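Local coordinates for protein acinetobacter secreted protease CpaA (Acinetobacter nosocomialis M2, PDB 6O38) that is a secreted zinc metalloprotease of Acinetobacter that forms a complex with its chaperone CpaB and is probably exported through the type II secretion system, at residues 283-289 with 303-309; 328-334 with 357-363. All blocks are in the same frame, centred on the assembly; numbering follows the deposited sequence.

Contact 1: residues 283-289 with 303-309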
ATOM      1  N   SER A 283       5.587   9.251  -8.765  1.00 36.40           N
ATOM      2  CA  SER A 283       5.800   9.686 -10.137  1.00 35.97           C
ATOM      3  C   SER A 283       5.100   8.712 -11.073  1.00 36.04           C
ATOM      4  O   SER A 283       4.914   7.544 -10.717  1.00 36.28           O
ATOM      5  CB  SER A 283       7.297   9.764 -10.472  1.00 35.69           C
ATOM      6  OG  SER A 283       7.946   8.535 -10.200  1.00 35.84           O
ATOM      7  N   PRO A 284       4.704   9.158 -12.263  1.00 35.57           N
ATOM      8  CA  PRO A 284       3.965   8.274 -13.171  1.00 35.66           C
ATOM      9  C   PRO A 284       4.855   7.205 -13.786  1.00 35.67           C
ATOM     10  O   PRO A 284       6.082   7.318 -13.837  1.00 35.48           O
ATOM     11  CB  PRO A 284       3.432   9.228 -14.249  1.00 36.04           C
ATOM     12  CG  PRO A 284       3.558  10.601 -13.664  1.00 36.20           C
ATOM     13  CD  PRO A 284       4.737  10.544 -12.754  1.00 35.77           C
ATOM     14  N   THR A 285       4.201   6.146 -14.260  1.00 36.28           N
ATOM     15  CA  THR A 285       4.855   5.052 -14.967  1.00 36.63           C
ATOM     16  C   THR A 285       4.076   4.772 -16.242  1.00 36.96           C
ATOM     17  O   THR A 285       2.890   4.432 -16.182  1.00 37.01           O
ATOM     18  CB  THR A 285       4.932   3.789 -14.101  1.00 36.92           C
ATOM     19  OG1 THR A 285       5.663   4.069 -12.900  1.00 37.00           O
ATOM     20  CG2 THR A 285       5.617   2.661 -14.862  1.00 37.30           C
ATOM     21  N   LYS A 286       4.736   4.916 -17.388  1.00 36.58           N
ATOM     22  CA  LYS A 286       4.132   4.539 -18.658  1.00 37.20           C
ATOM     23  C   LYS A 286       4.189   3.026 -18.816  1.00 37.37           C
ATOM     24  O   LYS A 286       5.260   2.422 -18.695  1.00 37.61           O
ATOM     25  CB  LYS A 286       4.849   5.227 -19.820  1.00 37.85           C
ATOM     26  CG  LYS A 286       4.291   4.883 -21.193  1.00 38.58           C
ATOM     27  CD  LYS A 286       5.014   5.657 -22.285  1.00 39.51           C
ATOM     28  CE  LYS A 286       4.483   5.304 -23.666  1.00 40.62           C
ATOM     29  NZ  LYS A 286       2.995   5.260 -23.703  1.00 40.60           N
ATOM     30  N   VAL A 287       3.039   2.413 -19.077  1.00 36.68           N
ATOM     31  CA  VAL A 287       2.912   0.961 -19.129  1.00 37.17           C
ATOM     32  C   VAL A 287       2.406   0.564 -20.508  1.00 37.73           C
ATOM     33  O   VAL A 287       1.325   0.996 -20.928  1.00 37.87           O
ATOM     34  CB  VAL A 287       1.975   0.431 -18.032  1.00 37.26           C
ATOM     35  CG1 VAL A 287       1.770  -1.068 -18.189  1.00 37.93           C
ATOM     36  CG2 VAL A 287       2.533   0.756 -16.656  1.00 36.85           C
ATOM     37  N   ILE A 288       3.189  -0.250 -21.209  1.00 39.96           N
ATOM     38  CA  ILE A 288       2.762  -0.903 -22.440  1.00 40.58           C
ATOM     39  C   ILE A 288       2.428  -2.341 -22.061  1.00 40.99           C
ATOM     40  O   ILE A 288       3.322  -3.179 -21.905  1.00 41.31           O
ATOM     41  CB  ILE A 288       3.839  -0.833 -23.525  1.00 41.09           C
ATOM     42  CG1 ILE A 288       4.324   0.607 -23.706  1.00 40.86           C
ATOM     43  CG2 ILE A 288       3.307  -1.383 -24.839  1.00 41.62           C
ATOM     44  CD1 ILE A 288       5.456   0.749 -24.704  1.00 41.48           C
ATOM     45  N   ASP A 289       1.138  -2.639 -21.914  1.00 46.48           N
ATOM     46  CA  ASP A 289       0.721  -3.909 -21.342  1.00 46.91           C
ATOM     47  C   ASP A 289       0.675  -5.001 -22.410  1.00 47.58           C
ATOM     48  O   ASP A 289       0.958  -4.776 -23.589  1.00 47.80           O
ATOM     49  CB  ASP A 289      -0.626  -3.758 -20.631  1.00 47.06           C
ATOM     50  CG  ASP A 289      -1.723  -3.225 -21.540  1.00 47.52           C
ATOM     51  OD1 ASP A 289      -1.504  -3.121 -22.765  1.00 48.00           O
ATOM     52  OD2 ASP A 289      -2.817  -2.911 -21.022  1.00 47.82           O
ATOM     53  N   GLN A 303       8.804  10.126 -18.530  1.00 35.31           N
ATOM     54  CA  GLN A 303       8.485   9.978 -17.116  1.00 34.25           C
ATOM     55  C   GLN A 303       9.589   9.151 -16.466  1.00 33.84           C
ATOM     56  O   GLN A 303      10.393   8.537 -17.180  1.00 34.43           O
ATOM     57  CB  GLN A 303       7.109   9.320 -16.930  1.00 34.10           C
ATOM     58  CG  GLN A 303       6.974   7.924 -17.515  1.00 34.24           C
ATOM     59  CD  GLN A 303       6.870   7.924 -19.026  1.00 35.30           C
ATOM     60  OE1 GLN A 303       5.985   8.560 -19.600  1.00 35.82           O
ATOM     61  NE2 GLN A 303       7.776   7.206 -19.681  1.00 35.84           N
ATOM     62  N   PRO A 304       9.686   9.118 -15.134  1.00 33.01           N
ATOM     63  CA  PRO A 304      10.817   8.415 -14.506  1.00 33.06           C
ATOM     64  C   PRO A 304      10.877   6.918 -14.782  1.00 33.51           C
ATOM     65  O   PRO A 304      11.964   6.339 -14.668  1.00 34.01           O
ATOM     66  CB  PRO A 304      10.615   8.697 -13.012  1.00 32.62           C
ATOM     67  CG  PRO A 304       9.880   9.985 -12.979  1.00 32.41           C
ATOM     68  CD  PRO A 304       8.943   9.928 -14.150  1.00 32.62           C
ATOM     69  N   THR A 305       9.769   6.266 -15.135  1.00 33.32           N
ATOM     70  CA  THR A 305       9.773   4.816 -15.277  1.00 33.65           C
ATOM     71  C   THR A 305       8.905   4.382 -16.449  1.00 33.99           C
ATOM     72  O   THR A 305       7.859   4.979 -16.728  1.00 33.84           O
ATOM     73  CB  THR A 305       9.265   4.137 -13.992  1.00 33.55           C
ATOM     74  OG1 THR A 305       9.897   4.729 -12.853  1.00 33.42           O
ATOM     75  CG2 THR A 305       9.559   2.644 -14.010  1.00 34.14           C
ATOM     76  N   LEU A 306       9.349   3.323 -17.126  1.00 33.16           N
ATOM     77  CA  LEU A 306       8.611   2.713 -18.222  1.00 33.69           C
ATOM     78  C   LEU A 306       8.613   1.207 -18.020  1.00 34.08           C
ATOM     79  O   LEU A 306       9.674   0.615 -17.794  1.00 34.58           O
ATOM     80  CB  LEU A 306       9.239   3.064 -19.579  1.00 34.48           C
ATOM     81  CG  LEU A 306       8.787   2.223 -20.779  1.00 35.24           C
ATOM     82  CD1 LEU A 306       7.372   2.588 -21.204  1.00 34.99           C
ATOM     83  CD2 LEU A 306       9.756   2.362 -21.947  1.00 36.29           C
ATOM     84  N   LYS A 307       7.437   0.589 -18.098  1.00 36.01           N
ATOM     85  CA  LYS A 307       7.299  -0.852 -17.931  1.00 36.54           C
ATOM     86  C   LYS A 307       6.704  -1.450 -19.196  1.00 37.04           C
ATOM     87  O   LYS A 307       5.666  -0.989 -19.677  1.00 36.73           O
ATOM     88  CB  LYS A 307       6.445  -1.207 -16.716  1.00 36.35           C
ATOM     89  CG  LYS A 307       6.484  -2.700 -16.379  1.00 37.28           C
ATOM     90  CD  LYS A 307       5.808  -3.007 -15.053  1.00 37.39           C
ATOM     91  CE  LYS A 307       6.603  -2.458 -13.879  1.00 37.12           C
ATOM     92  NZ  LYS A 307       5.978  -2.850 -12.589  1.00 37.38           N
ATOM     93  N   VAL A 308       7.360  -2.477 -19.731  1.00 37.17           N
ATOM     94  CA  VAL A 308       6.955  -3.132 -20.969  1.00 37.85           C
ATOM     95  C   VAL A 308       6.567  -4.566 -20.640  1.00 38.42           C
ATOM     96  O   VAL A 308       7.320  -5.275 -19.962  1.00 38.95           O
ATOM     97  CB  VAL A 308       8.078  -3.098 -22.021  1.00 38.61           C
ATOM     98  CG1 VAL A 308       7.639  -3.822 -23.278  1.00 39.44           C
ATOM     99  CG2 VAL A 308       8.466  -1.658 -22.324  1.00 38.18           C
ATOM    100  N   LYS A 309       5.401  -4.992 -21.123  1.00 40.88           N
ATOM    101  CA  LYS A 309       4.839  -6.307 -20.813  1.00 41.50           C
ATOM    102  C   LYS A 309       4.764  -7.132 -22.096  1.00 42.30           C
ATOM    103  O   LYS A 309       3.833  -6.979 -22.895  1.00 42.17           O
ATOM    104  CB  LYS A 309       3.464  -6.164 -20.166  1.00 41.02           C
ATOM    105  CG  LYS A 309       3.503  -5.574 -18.767  1.00 40.47           C
ATOM    106  CD  LYS A 309       2.166  -5.724 -18.061  1.00 40.35           C
ATOM    107  CE  LYS A 309       2.058  -4.785 -16.870  1.00 39.73           C
ATOM    108  NZ  LYS A 309       0.805  -5.003 -16.092  1.00 40.14           N
TER
HETATM  109  O   HOH W   1       7.882   6.825 -12.324  1.00 35.68           O
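Lys286 to Ile288 run alongside Leu306 to Val308 as two neighbouring parallel β-strands; 303-309 belongs to a StcE-type β-sandwich domain, and strand 277-288 pairs with it. The hydrogen bonding alternates in the parallel manner. Lys307 gives its N-H to Lys286 O (2.9 Å, 170° at the hydrogen) and takes the N-H of Ile288 on its own O (3.0 Å), so one residue is held from two on the partner strand. Lys286 N to Thr305 O is longer, at 3.2 Å, and Lys309 N to Ile288 O closes the far end.

Side-chain packing differs on the two faces. On one, Lys286 and Leu306 lie side by side, with Leu306 CD1 3.8 Å from Lys286 CG, and Ile288 CD1 meets the same methyl more loosely. Gln303, bent at chi2 (-74°), brings its carboxamide against Lys286, with Gln303 CD 3.5 Å from Lys286 CB. Ile288 and Val308 continue this face onto Ile294. On the other face, Val287 CG1 crosses the end of Lys309, touching CE at 4.0 Å.

The charged ends find partners beyond the two segments: Lys307 NZ forms a salt bridge with Glu410, and Lys309 NZ makes a long, weak ion pair with Glu103 of the CpaB chain. At the N-terminal end of the pair, one water joins Ser283 OG (2.7 Å) to Thr305 OG1 (3.0 Å).

Contact 2: residues 328-334 with 357-363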
ATOM      1  N   GLY A 328      18.915   7.965 -13.805  1.00 31.14           N
ATOM      2  CA  GLY A 328      17.910   7.531 -12.866  1.00 30.82           C
ATOM      3  C   GLY A 328      16.660   6.958 -13.501  1.00 30.79           C
ATOM      4  O   GLY A 328      15.884   6.287 -12.808  1.00 30.81           O
ATOM      5  N   ASP A 329      16.441   7.206 -14.791  1.00 31.62           N
ATOM      6  CA  ASP A 329      15.298   6.621 -15.477  1.00 31.54           C
ATOM      7  C   ASP A 329      15.400   5.101 -15.459  1.00 32.10           C
ATOM      8  O   ASP A 329      16.490   4.532 -15.563  1.00 32.89           O
ATOM      9  CB  ASP A 329      15.223   7.132 -16.918  1.00 32.11           C
ATOM     10  CG  ASP A 329      14.721   8.561 -17.004  1.00 31.92           C
ATOM     11  OD1 ASP A 329      14.213   9.075 -15.987  1.00 31.22           O
ATOM     12  OD2 ASP A 329      14.834   9.172 -18.088  1.00 32.75           O
ATOM     13  N   LYS A 330      14.252   4.441 -15.326  1.00 31.05           N
ATOM     14  CA  LYS A 330      14.203   2.995 -15.170  1.00 31.63           C
ATOM     15  C   LYS A 330      13.285   2.384 -16.216  1.00 31.92           C
ATOM     16  O   LYS A 330      12.247   2.957 -16.560  1.00 31.41           O
ATOM     17  CB  LYS A 330      13.723   2.606 -13.767  1.00 31.36           C
ATOM     18  CG  LYS A 330      14.687   2.983 -12.657  1.00 31.62           C
ATOM     19  CD  LYS A 330      14.208   2.463 -11.313  1.00 31.87           C
ATOM     20  CE  LYS A 330      15.194   2.806 -10.210  1.00 32.49           C
ATOM     21  NZ  LYS A 330      15.042   1.907  -9.033  1.00 33.67           N
ATOM     22  N   VAL A 331      13.674   1.213 -16.714  1.00 30.89           N
ATOM     23  CA  VAL A 331      12.855   0.419 -17.619  1.00 31.37           C
ATOM     24  C   VAL A 331      12.707  -0.970 -17.015  1.00 31.83           C
ATOM     25  O   VAL A 331      13.708  -1.639 -16.735  1.00 32.63           O
ATOM     26  CB  VAL A 331      13.460   0.341 -19.030  1.00 32.46           C
ATOM     27  CG1 VAL A 331      12.682  -0.647 -19.884  1.00 32.95           C
ATOM     28  CG2 VAL A 331      13.466   1.716 -19.678  1.00 32.24           C
ATOM     29  N   VAL A 332      11.464  -1.397 -16.816  1.00 33.61           N
ATOM     30  CA  VAL A 332      11.149  -2.733 -16.323  1.00 34.22           C
ATOM     31  C   VAL A 332      10.476  -3.499 -17.450  1.00 34.82           C
ATOM     32  O   VAL A 332       9.517  -3.009 -18.056  1.00 34.24           O
ATOM     33  CB  VAL A 332      10.249  -2.681 -15.077  1.00 33.59           C
ATOM     34  CG1 VAL A 332       9.899  -4.088 -14.618  1.00 34.44           C
ATOM     35  CG2 VAL A 332      10.932  -1.904 -13.963  1.00 33.18           C
ATOM     36  N   ILE A 333      10.982  -4.693 -17.742  1.00 34.30           N
ATOM     37  CA  ILE A 333      10.454  -5.523 -18.814  1.00 34.98           C
ATOM     38  C   ILE A 333      10.033  -6.861 -18.224  1.00 35.66           C
ATOM     39  O   ILE A 333      10.820  -7.519 -17.535  1.00 36.43           O
ATOM     40  CB  ILE A 333      11.485  -5.716 -19.941  1.00 36.01           C
ATOM     41  CG1 ILE A 333      11.925  -4.355 -20.484  1.00 35.51           C
ATOM     42  CG2 ILE A 333      10.901  -6.564 -21.057  1.00 36.60           C
ATOM     43  CD1 ILE A 333      12.992  -4.431 -21.546  1.00 36.79           C
ATOM     44  N   VAL A 334       8.787  -7.251 -18.485  1.00 38.68           N
ATOM     45  CA  VAL A 334       8.263  -8.545 -18.075  1.00 39.40           C
ATOM     46  C   VAL A 334       7.892  -9.312 -19.335  1.00 40.13           C
ATOM     47  O   VAL A 334       7.489  -8.728 -20.348  1.00 39.64           O
ATOM     48  CB  VAL A 334       7.057  -8.420 -17.114  1.00 38.65           C
ATOM     49  CG1 VAL A 334       7.246  -7.240 -16.172  1.00 37.83           C
ATOM     50  CG2 VAL A 334       5.748  -8.296 -17.876  1.00 38.26           C
ATOM     51  N   GLU A 357      10.300 -13.968 -16.755  1.00 41.77           N
ATOM     52  CA  GLU A 357      11.372 -13.205 -16.137  1.00 41.63           C
ATOM     53  C   GLU A 357      10.998 -11.731 -16.041  1.00 40.18           C
ATOM     54  O   GLU A 357      10.361 -11.179 -16.944  1.00 39.60           O
ATOM     55  CB  GLU A 357      12.674 -13.361 -16.928  1.00 42.83           C
ATOM     56  CG  GLU A 357      13.920 -12.938 -16.166  1.00 43.20           C
ATOM     57  CD  GLU A 357      15.200 -13.217 -16.934  1.00 44.52           C
ATOM     58  OE1 GLU A 357      15.119 -13.816 -18.029  1.00 45.36           O
ATOM     59  OE2 GLU A 357      16.285 -12.840 -16.443  1.00 44.48           O
ATOM     60  N   ASN A 358      11.404 -11.102 -14.943  1.00 39.89           N
ATOM     61  CA  ASN A 358      11.310  -9.660 -14.764  1.00 38.62           C
ATOM     62  C   ASN A 358      12.711  -9.073 -14.837  1.00 38.83           C
ATOM     63  O   ASN A 358      13.638  -9.592 -14.205  1.00 39.65           O
ATOM     64  CB  ASN A 358      10.657  -9.309 -13.424  1.00 37.88           C
ATOM     65  CG  ASN A 358       9.168  -9.590 -13.406  1.00 37.49           C
ATOM     66  OD1 ASN A 358       8.353  -8.682 -13.565  1.00 36.44           O
ATOM     67  ND2 ASN A 358       8.805 -10.852 -13.205  1.00 38.28           N
ATOM     68  N   ARG A 359      12.869  -8.003 -15.611  1.00 36.39           N
ATOM     69  CA  ARG A 359      14.181  -7.403 -15.804  1.00 36.59           C
ATOM     70  C   ARG A 359      14.068  -5.892 -15.729  1.00 35.27           C
ATOM     71  O   ARG A 359      13.221  -5.296 -16.403  1.00 34.53           O
ATOM     72  CB  ARG A 359      14.792  -7.812 -17.149  1.00 37.72           C
ATOM     73  CG  ARG A 359      15.128  -9.285 -17.252  1.00 39.12           C
ATOM     74  CD  ARG A 359      16.495  -9.569 -16.667  1.00 39.81           C
ATOM     75  NE  ARG A 359      17.566  -8.937 -17.427  1.00 39.94           N
ATOM     76  CZ  ARG A 359      18.252  -9.539 -18.390  1.00 41.10           C
ATOM     77  NH1 ARG A 359      17.981 -10.794 -18.720  1.00 42.27           N
ATOM     78  NH2 ARG A 359      19.212  -8.884 -19.021  1.00 41.21           N
ATOM     79  N   ARG A 360      14.916  -5.277 -14.910  1.00 35.45           N
ATOM     80  CA  ARG A 360      14.941  -3.832 -14.743  1.00 34.25           C
ATOM     81  C   ARG A 360      16.288  -3.287 -15.191  1.00 34.62           C
ATOM     82  O   ARG A 360      17.335  -3.883 -14.917  1.00 35.65           O
ATOM     83  CB  ARG A 360      14.665  -3.420 -13.289  1.00 33.71           C
ATOM     84  CG  ARG A 360      14.623  -1.909 -13.083  1.00 32.63           C
ATOM     85  CD  ARG A 360      14.084  -1.521 -11.714  1.00 32.28           C
ATOM     86  NE  ARG A 360      15.044  -1.776 -10.647  1.00 33.23           N
ATOM     87  CZ  ARG A 360      14.962  -2.795  -9.798  1.00 34.14           C
ATOM     88  NH1 ARG A 360      13.958  -3.657  -9.891  1.00 34.26           N
ATOM     89  NH2 ARG A 360      15.882  -2.953  -8.857  1.00 34.97           N
ATOM     90  N   PHE A 361      16.252  -2.156 -15.889  1.00 31.82           N
ATOM     91  CA  PHE A 361      17.449  -1.461 -16.332  1.00 31.99           C
ATOM     92  C   PHE A 361      17.370  -0.013 -15.873  1.00 30.85           C
ATOM     93  O   PHE A 361      16.285   0.571 -15.795  1.00 29.96           O
ATOM     94  CB  PHE A 361      17.610  -1.528 -17.858  1.00 32.51           C
ATOM     95  CG  PHE A 361      17.598  -2.928 -18.409  1.00 33.68           C
ATOM     96  CD1 PHE A 361      16.406  -3.542 -18.763  1.00 33.98           C
ATOM     97  CD2 PHE A 361      18.780  -3.632 -18.573  1.00 34.61           C
ATOM     98  CE1 PHE A 361      16.395  -4.829 -19.270  1.00 35.17           C
ATOM     99  CE2 PHE A 361      18.775  -4.919 -19.078  1.00 35.73           C
ATOM    100  CZ  PHE A 361      17.581  -5.518 -19.428  1.00 36.01           C
ATOM    101  N   ILE A 362      18.527   0.564 -15.564  1.00 31.82           N
ATOM    102  CA  ILE A 362      18.608   1.938 -15.084  1.00 30.92           C
ATOM    103  C   ILE A 362      19.624   2.689 -15.934  1.00 31.14           C
ATOM    104  O   ILE A 362      20.649   2.127 -16.340  1.00 32.16           O
ATOM    105  CB  ILE A 362      18.972   2.002 -13.583  1.00 31.09           C
ATOM    106  CG1 ILE A 362      18.864   3.436 -13.059  1.00 30.14           C
ATOM    107  CG2 ILE A 362      20.362   1.430 -13.327  1.00 32.48           C
ATOM    108  CD1 ILE A 362      19.013   3.549 -11.556  1.00 30.33           C
ATOM    109  N   TYR A 363      19.328   3.953 -16.218  1.00 31.02           N
ATOM    110  CA  TYR A 363      20.174   4.776 -17.067  1.00 31.15           C
ATOM    111  C   TYR A 363      21.217   5.502 -16.227  1.00 31.31           C
ATOM    112  O   TYR A 363      20.908   6.048 -15.163  1.00 30.67           O
ATOM    113  CB  TYR A 363      19.326   5.782 -17.847  1.00 30.46           C
ATOM    114  CG  TYR A 363      20.050   6.448 -18.993  1.00 30.82           C
ATOM    115  CD1 TYR A 363      20.313   5.755 -20.168  1.00 31.56           C
ATOM    116  CD2 TYR A 363      20.459   7.772 -18.909  1.00 30.38           C
ATOM    117  CE1 TYR A 363      20.970   6.357 -21.222  1.00 31.72           C
ATOM    118  CE2 TYR A 363      21.117   8.385 -19.960  1.00 30.70           C
ATOM    119  CZ  TYR A 363      21.370   7.672 -21.114  1.00 31.35           C
ATOM    120  OH  TYR A 363      22.024   8.273 -22.164  1.00 31.66           O
TER
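Phe361 and Ile333 meet through the ring atom CE1 and the methyl CD1, 4.1 Å apart, on the face they share with Val331 and Arg359; the ring's CD1 also comes within 3.9 Å of Val331 O. The other large flat group, the Arg360 guanidinium, belongs to the opposite face. With CG anti to the backbone N (chi1 -178°), its chain runs across Val332, CG lying 3.8 Å from Val332 CG2, and then beside Lys330, where the two CD atoms are 4.0 Å apart. Arg360 NE and Lys330 NZ end equally near each other. Asp371, in a salt bridge with Arg360 NE, would offset part of this like-charge proximity, while Lys330 NZ bonds Asn413 OD1. Further along this face the Asn358 amide lies alongside Val334, with its OD1 beside Val334 CG1.

Beneath the side chains is a regular antiparallel ladder of the StcE-type β-sandwich module. Val331 and Phe361 form a hydrogen-bonded pair, in which Val331 N to Phe361 O is 2.8 Å and Phe361 N to Val331 O 2.7 Å, and Ile333 and Arg359 form the next. Gly328 N to Tyr363 O (3.1 Å) extends the pairing beyond the strand proper.

In the surrounding fold, strand 305-310 lies along the other side of 330-335 and strand 367-381 along the other side of 358-364, while Tyr417 of strand 416-425 receives Val332 and Asn358 and bonds Arg360 NH1 through its OH.

From the N terminus, the chain first closes contact 1, where a 13-residue excursion without helix or strand returns 303-309 parallel to 283-289. It then runs on to 328-334, and contact 2 closes a 22-residue excursion containing strands 341-344 and 350-353 by bringing 357-363 back antiparallel. The two are in series, neither nested nor crossed. Their centres are about 10 Å apart because strands 305-310 and 330-335 are parallel neighbours, with Val308 N and Val332 O forming a probable hydrogen bond at 2.8 Å. Together they tie strand 277-288 to 358-364, which pairs with 367-381 and so leads on to strands 416-425 and 457-462 of the reprolysin-like part.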